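Local atomic coordinates of lysyl-trna-dependent l-ysyl-phosphatidylgycerol synthase (Bacillus licheniformis, PDB entry 4V36), a protein that transfers lysine from lysyl-tRNA to the membrane lipid phosphatidylglycerol, and is classed among bacterial resistance factors. Residues Gly219-Asp224 / Gln251-Phe256; Glu118-Leu123 / Ala255-Met260; Pro195-Lys200 / Met210-Met215. All blocks are in the same frame, centred on the assembly; numbering follows the deposited sequence. Where two conformers were deposited one is given.

Interaction 1 (Gly219-Asp224 / Gln251-Phe256); sequences GEISID and QGYTAF. With LYN (2,6-diamino-hexanoic acid amide), chain C.
The carbonyl oxygen of G219 takes two backbone N-H groups from the segment 251-256. T254 N reaches G219 O at 2.5 Å, lying in the carbonyl plane on a lone pair but with a bent N-H...O angle of 137°. A255 N is the straighter donor, 2.8 Å from the same oxygen, and comes from above that plane. Two residues on, I221 N donates to A255 O, 3.1 Å away. The two strands run parallel, with E220 paired to A255 and I221 to F256, the ladder of a beta-alpha-beta unit in which helix 236-251 carries the chain from strand 220-228 to strand 255-261. That helix closes in a Schellman motif with G252 at its C-prime position, and the turn delivers Y253 to I221. E220, on the same side of the sheet as A255, directs its carboxylate to a salt bridge with R307.

I221 is wedged between two aromatic rings. Its CG2 lies over the centre of the Y253 ring in a CH-pi contact, 3.5 Å from the centroid. CG1 occupies the crowded position between backbone N and carbonyl carbon (chi1 51°), from where it meets CD2 of F256 at 3.6 Å. The F256 ring lies with one face over the neighbouring backbone: S222 CA sits toward its rim, 4.0 Å from the centroid, in a second CH-pi contact. I223 CG2 reaches CZ of F256 at the ring edge, in plane. Just beyond, D224 enters the lysine amide pocket, where its backbone O and the ligand O, two acceptors, approach to 3.1 Å without a bond.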
# COMPACT_ATOMS: atom_id res chain seq x y z
N GLY A 219 9.79 8.88 10.81
CA GLY A 219 8.60 9.08 11.62
C GLY A 219 7.36 9.00 10.75
O GLY A 219 6.44 9.81 10.89
N GLU A 220 7.34 8.02 9.86
CA GLU A 220 6.25 7.88 8.91
C GLU A 220 5.38 6.66 9.20
O GLU A 220 5.89 5.57 9.44
CB GLU A 220 6.80 7.80 7.48
CG GLU A 220 5.75 7.48 6.42
CD GLU A 220 6.31 7.50 5.02
OE1 GLU A 220 7.23 8.30 4.75
OE2 GLU A 220 5.83 6.70 4.18
N ILE A 221 4.07 6.86 9.18
CA ILE A 221 3.12 5.77 9.28
C ILE A 221 2.13 5.82 8.12
O ILE A 221 2.14 6.76 7.33
CB ILE A 221 2.33 5.79 10.60
CG1 ILE A 221 1.74 7.18 10.84
CG2 ILE A 221 3.22 5.37 11.75
CD1 ILE A 221 0.80 7.26 12.02
N SER A 222 1.27 4.81 8.04
CA SER A 222 0.20 4.79 7.06
C SER A 222 -0.83 3.74 7.44
O SER A 222 -0.67 3.02 8.43
CB SER A 222 0.74 4.51 5.66
OG SER A 222 0.58 3.14 5.32
N ILE A 223 -1.88 3.65 6.64
CA ILE A 223 -2.89 2.62 6.82
C ILE A 223 -2.98 1.78 5.56
O ILE A 223 -2.42 2.13 4.52
CB ILE A 223 -4.26 3.22 7.14
CG1 ILE A 223 -4.72 4.13 6.00
CG2 ILE A 223 -4.22 3.99 8.45
CD1 ILE A 223 -6.07 4.75 6.23
N ASP A 224 -3.67 0.65 5.67
CA ASP A 224 -3.86 -0.23 4.53
C ASP A 224 -5.34 -0.28 4.17
O ASP A 224 -5.74 0.15 3.09
CB ASP A 224 -3.32 -1.63 4.85
CG ASP A 224 -3.42 -2.58 3.68
OD1 ASP A 224 -3.55 -2.10 2.53
OD2 ASP A 224 -3.36 -3.80 3.91
N GLN A 251 1.40 11.03 18.76
CA GLN A 251 2.31 9.93 19.09
C GLN A 251 3.76 10.30 18.80
O GLN A 251 4.68 9.67 19.33
CB GLN A 251 1.92 8.67 18.32
CG GLN A 251 0.56 8.11 18.71
CD GLN A 251 0.50 7.70 20.17
OE1 GLN A 251 1.48 7.21 20.74
NE2 GLN A 251 -0.66 7.90 20.79
N GLY A 252 3.97 11.30 17.96
CA GLY A 252 5.30 11.77 17.65
C GLY A 252 5.76 11.41 16.25
O GLY A 252 6.95 11.50 15.94
N TYR A 253 4.82 11.02 15.39
CA TYR A 253 5.15 10.70 14.01
C TYR A 253 5.27 11.98 13.19
O TYR A 253 4.58 12.97 13.45
CB TYR A 253 4.09 9.78 13.40
CG TYR A 253 4.01 8.43 14.07
CD1 TYR A 253 5.06 7.52 13.97
CD2 TYR A 253 2.89 8.05 14.80
CE1 TYR A 253 4.99 6.28 14.58
CE2 TYR A 253 2.81 6.82 15.41
CZ TYR A 253 3.86 5.93 15.29
OH TYR A 253 3.79 4.70 15.90
N THR A 254 6.16 11.96 12.20
CA THR A 254 6.46 13.15 11.41
C THR A 254 5.65 13.20 10.11
O THR A 254 5.19 14.27 9.71
CB THR A 254 7.96 13.21 11.05
OG1 THR A 254 8.74 13.12 12.25
CG2 THR A 254 8.29 14.52 10.34
N ALA A 255 5.47 12.05 9.47
CA ALA A 255 4.79 12.01 8.18
C ALA A 255 3.75 10.90 8.10
O ALA A 255 3.78 9.95 8.88
CB ALA A 255 5.82 11.84 7.06
N PHE A 256 2.83 11.04 7.16
CA PHE A 256 1.82 10.02 6.91
C PHE A 256 1.71 9.71 5.42
O PHE A 256 1.65 10.61 4.59
CB PHE A 256 0.45 10.46 7.45
CG PHE A 256 -0.56 9.35 7.52
CD1 PHE A 256 -1.31 9.00 6.40
CD2 PHE A 256 -0.77 8.65 8.70
CE1 PHE A 256 -2.24 7.98 6.46
CE2 PHE A 256 -1.70 7.63 8.76
CZ PHE A 256 -2.43 7.29 7.64
N LYN C . -9.61 -0.89 1.96
CA LYN C . -9.10 -1.99 1.15
CB LYN C . -9.94 -2.11 -0.12
CG LYN C . -9.41 -3.19 -1.06
CD LYN C . -10.54 -3.80 -1.88
CE LYN C . -11.22 -2.76 -2.77
NZ LYN C . -12.33 -3.40 -3.52
C LYN C . -7.66 -1.74 0.80
O LYN C . -7.30 -0.62 0.47
NT LYN C . -6.80 -2.76 0.88

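Interaction 2 (Glu118-Leu123 / Ala255-Met260); sequences EAIVDL and AFNMGM
A beta bulge interrupts the antiparallel ladder between strands 111-122 and 255-261, in the middle of the central mixed sheet, where I120 pairs with N257 but E118 with M260. The extra residue falls on the strand of M258 and G259. G259 has a positive phi of 89°, and M258 N and G259 O bond to the two sides of A119: M258 N gives a nearly straight bond to A119 O (2.8 Å), and A119 N one to G259 O. Beyond the bulge, V121 and F256 form a regular hydrogen-bonded pair through both backbone N-H groups.

N257 ties the irregular part together. Its CG stands anti to the backbone N (chi1 -166°), and the amide serves both strands. OD1 accepts from G259 N at 2.8 Å in an Asx turn across the bulge, while ND2 donates to E118 OE1, also at 2.8 Å. That second bond arrives from above the carboxylate plane, the two flat groups being 74° apart. R307 and K309 form long, weak ion pairs with E118, so positive charge close by would probably favour its ionised form in this buried setting. Along the same face, CD1 of I120 lies against N257 CG and CG2 of I120 touches the methyl of A255.

The other face is apolar. A119 CB meets M258 CB, and L123 brings CD2 up to the CB of F256. The M258 side chain then leads away from the opposing backbone, its SD resting 3.6 Å from CG2 of V121.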
# COMPACT_ATOMS: atom_id res chain seq x y z
N GLU A 118 2.84 8.70 -4.32
CA GLU A 118 2.30 8.55 -2.97
C GLU A 118 2.19 9.91 -2.29
O GLU A 118 3.13 10.70 -2.30
CB GLU A 118 3.18 7.62 -2.13
CG GLU A 118 3.09 6.15 -2.53
CD GLU A 118 3.93 5.26 -1.63
OE1 GLU A 118 4.84 5.79 -0.95
OE2 GLU A 118 3.69 4.04 -1.61
N ALA A 119 1.03 10.16 -1.69
CA ALA A 119 0.81 11.41 -0.97
C ALA A 119 1.38 11.33 0.44
O ALA A 119 0.87 10.60 1.29
CB ALA A 119 -0.68 11.74 -0.92
N ILE A 120 2.44 12.09 0.68
CA ILE A 120 3.08 12.12 1.99
C ILE A 120 2.77 13.42 2.72
O ILE A 120 3.25 14.49 2.33
CB ILE A 120 4.61 11.96 1.88
CG1 ILE A 120 4.95 10.78 0.97
CG2 ILE A 120 5.23 11.78 3.26
CD1 ILE A 120 4.36 9.46 1.43
N VAL A 121 1.97 13.33 3.77
CA VAL A 121 1.53 14.51 4.51
C VAL A 121 2.41 14.80 5.72
O VAL A 121 2.62 13.93 6.57
CB VAL A 121 0.07 14.36 4.98
CG1 VAL A 121 -0.34 15.54 5.85
CG2 VAL A 121 -0.86 14.23 3.78
N ASP A 122 2.93 16.02 5.79
CA ASP A 122 3.70 16.47 6.94
C ASP A 122 2.78 16.69 8.13
O ASP A 122 1.96 17.60 8.13
CB ASP A 122 4.47 17.75 6.60
CG ASP A 122 5.56 18.08 7.61
OD1 ASP A 122 5.44 17.67 8.79
OD2 ASP A 122 6.54 18.75 7.23
N LEU A 123 2.92 15.85 9.16
CA LEU A 123 2.03 15.89 10.32
C LEU A 123 2.31 17.10 11.22
O LEU A 123 1.42 17.54 11.95
CB LEU A 123 2.16 14.60 11.13
CG LEU A 123 1.66 13.33 10.44
CD1 LEU A 123 1.81 12.13 11.35
CD2 LEU A 123 0.22 13.50 9.99
N ALA A 255 5.47 12.05 9.47
CA ALA A 255 4.79 12.01 8.18
C ALA A 255 3.75 10.90 8.10
O ALA A 255 3.78 9.95 8.88
CB ALA A 255 5.82 11.84 7.06
N PHE A 256 2.83 11.04 7.16
CA PHE A 256 1.82 10.02 6.91
C PHE A 256 1.71 9.71 5.42
O PHE A 256 1.65 10.61 4.59
CB PHE A 256 0.45 10.46 7.45
CG PHE A 256 -0.56 9.35 7.52
CD1 PHE A 256 -1.31 9.00 6.40
CD2 PHE A 256 -0.77 8.65 8.70
CE1 PHE A 256 -2.24 7.98 6.46
CE2 PHE A 256 -1.70 7.63 8.76
CZ PHE A 256 -2.43 7.29 7.64
N ASN A 257 1.70 8.42 5.09
CA ASN A 257 1.56 7.99 3.71
C ASN A 257 0.10 7.71 3.39
O ASN A 257 -0.47 6.74 3.89
CB ASN A 257 2.42 6.75 3.44
CG ASN A 257 2.60 6.46 1.96
OD1 ASN A 257 1.78 6.84 1.13
ND2 ASN A 257 3.69 5.78 1.63
N MET A 258 -0.50 8.55 2.55
CA MET A 258 -1.91 8.39 2.20
C MET A 258 -2.10 7.41 1.05
O MET A 258 -3.21 7.25 0.54
CB MET A 258 -2.52 9.74 1.83
CG MET A 258 -2.58 10.73 2.98
SD MET A 258 -3.58 12.17 2.56
CE MET A 258 -5.17 11.41 2.29
N GLY A 259 -1.02 6.75 0.64
CA GLY A 259 -1.09 5.80 -0.46
C GLY A 259 -0.86 6.46 -1.80
O GLY A 259 -0.72 7.68 -1.89
N MET A 260 -0.82 5.65 -2.85
CA MET A 260 -0.51 6.15 -4.18
C MET A 260 -1.70 6.84 -4.83
O MET A 260 -2.85 6.46 -4.62
CB MET A 260 -0.02 5.01 -5.08
CG MET A 260 0.69 5.48 -6.35
SD MET A 260 1.47 4.14 -7.26
CE MET A 260 0.02 3.22 -7.80

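Interaction 3 (Pro195-Lys200 / Met210-Met215); sequences PIAVLK and MNIMPM
M210 folds its side chain back over the partner strand, with CG anti to its own carbonyl carbon (chi1 -58°) and further bends at chi2 and chi3. The methyl CE ends 3.3 Å from A197 O and 3.9 Å from A197 CB, lying against the same peptide group that the M210 backbone grips. A197 and M210 are the hydrogen-bonded pair of the beta hairpin formed by strands 196-200 and 206-213: A197 N donates to M210 O at 2.6 Å, nearly along the C=O axis, and M210 N donates in return to A197 O at 2.7 Å, in the carbonyl plane.

I212, two residues after M210, extends CD1 to within 4.0 Å of A197 CB, so that this small methyl has a methionine and an isoleucine end beside it. The I212 backbone N donates to P195 O, 2.8 Å away, and CB of I212 lies 4.2 Å from CB of P195. On the opposite face I196 and N211 form a non-hydrogen-bonded pair. CG2 of I196 approaches M210 O, while the N211 side chain leads away to accept from L225 N with OD1.

A197 and M210 pack with F150, and M210 also with L240 and L244, whereas N211 on the other face offers an amide to the backbone of pocket residue L225, consistent with a second-shell role, its side chain lying about 7 Å from the lysine amide.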
# COMPACT_ATOMS: atom_id res chain seq x y z
N PRO A 195 -1.82 -2.44 14.93
CA PRO A 195 -2.91 -1.73 15.62
C PRO A 195 -4.08 -1.45 14.70
O PRO A 195 -3.89 -1.28 13.49
CB PRO A 195 -2.25 -0.43 16.08
CG PRO A 195 -0.80 -0.74 16.16
CD PRO A 195 -0.54 -1.72 15.05
N ILE A 196 -5.29 -1.39 15.26
CA ILE A 196 -6.47 -1.08 14.47
C ILE A 196 -7.17 0.15 15.04
O ILE A 196 -7.55 0.18 16.20
CB ILE A 196 -7.46 -2.25 14.44
CG1 ILE A 196 -6.85 -3.44 13.71
CG2 ILE A 196 -8.76 -1.83 13.76
CD1 ILE A 196 -7.77 -4.64 13.62
N ALA A 197 -7.32 1.17 14.20
CA ALA A 197 -8.01 2.39 14.59
C ALA A 197 -9.48 2.31 14.20
O ALA A 197 -9.81 1.95 13.08
CB ALA A 197 -7.35 3.61 13.95
N VAL A 198 -10.36 2.64 15.14
CA VAL A 198 -11.79 2.58 14.89
C VAL A 198 -12.48 3.92 15.15
O VAL A 198 -12.00 4.73 15.93
CB VAL A 198 -12.48 1.50 15.74
CG1 VAL A 198 -11.94 0.11 15.39
CG2 VAL A 198 -12.28 1.78 17.22
N LEU A 199 -13.61 4.13 14.48
CA LEU A 199 -14.44 5.29 14.73
C LEU A 199 -15.80 4.84 15.25
O LEU A 199 -16.54 4.13 14.56
CB LEU A 199 -14.61 6.13 13.46
CG LEU A 199 -15.33 7.47 13.66
CD1 LEU A 199 -14.46 8.42 14.46
CD2 LEU A 199 -15.72 8.09 12.32
N LYS A 200 -16.12 5.23 16.47
CA LYS A 200 -17.37 4.82 17.10
C LYS A 200 -18.37 5.97 17.19
O LYS A 200 -17.99 7.13 17.30
CB LYS A 200 -17.11 4.26 18.50
CG LYS A 200 -16.31 2.97 18.53
CD LYS A 200 -16.16 2.47 19.95
CE LYS A 200 -15.40 1.16 20.00
NZ LYS A 200 -15.26 0.66 21.40
N MET A 210 -9.56 1.21 10.49
CA MET A 210 -8.34 1.23 9.69
C MET A 210 -7.24 0.49 10.43
O MET A 210 -7.18 0.52 11.66
CB MET A 210 -7.89 2.67 9.41
CG MET A 210 -8.91 3.53 8.68
SD MET A 210 -9.13 5.12 9.50
CE MET A 210 -9.78 4.60 11.08
N ASN A 211 -6.37 -0.19 9.69
CA ASN A 211 -5.22 -0.85 10.30
C ASN A 211 -3.95 -0.03 10.10
O ASN A 211 -3.57 0.29 8.98
CB ASN A 211 -5.05 -2.27 9.74
CG ASN A 211 -5.02 -2.30 8.23
OD1 ASN A 211 -5.51 -1.40 7.56
ND2 ASN A 211 -4.44 -3.36 7.68
N ILE A 212 -3.29 0.31 11.21
CA ILE A 212 -2.11 1.17 11.19
C ILE A 212 -0.85 0.38 10.84
O ILE A 212 -0.45 -0.52 11.58
CB ILE A 212 -1.91 1.87 12.54
CG1 ILE A 212 -3.22 2.47 13.04
CG2 ILE A 212 -0.83 2.94 12.43
CD1 ILE A 212 -3.81 3.51 12.12
N MET A 213 -0.22 0.74 9.73
CA MET A 213 0.92 -0.01 9.22
C MET A 213 2.26 0.44 9.81
O MET A 213 2.51 1.64 9.94
CB MET A 213 0.97 0.10 7.69
CG MET A 213 -0.24 -0.50 6.98
SD MET A 213 -0.39 -2.29 7.17
CE MET A 213 -1.47 -2.42 8.60
N PRO A 214 3.09 -0.54 10.20
CA PRO A 214 4.32 -0.34 10.99
C PRO A 214 5.28 0.70 10.44
O PRO A 214 5.35 0.93 9.23
CB PRO A 214 4.97 -1.73 10.96
CG PRO A 214 3.83 -2.66 10.81
CD PRO A 214 2.85 -1.96 9.91
N MET A 215 6.03 1.33 11.35
CA MET A 215 7.06 2.28 10.98
C MET A 215 8.31 1.57 10.47
O MET A 215 9.07 0.99 11.25
CB MET A 215 7.42 3.17 12.17
CG MET A 215 8.64 4.05 11.95
SD MET A 215 9.54 4.40 13.47
CE MET A 215 8.36 5.43 14.34

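All three contacts belong to one mixed sheet. Interactions 1 and 2 share A255 and F256 and flank strand 255-261, parallel ladder on one side and bulged antiparallel ladder on the other; the probable bond from N257 N to I221 O carries the first ladder onward. Interaction 3 is the adjoining hairpin, joined to interaction 1 through S222 O and M213 N but about 6 Å from interaction 2 at the nearest atoms. Interactions 2 and 3 are buried, interaction 1 only partly so. Aromatic CH-pi packing marks interaction 1, a polar side-chain network interaction 2, and aliphatic and methionine packing interaction 3. D224 and N211 bring interactions 1 and 3 toward the ligand.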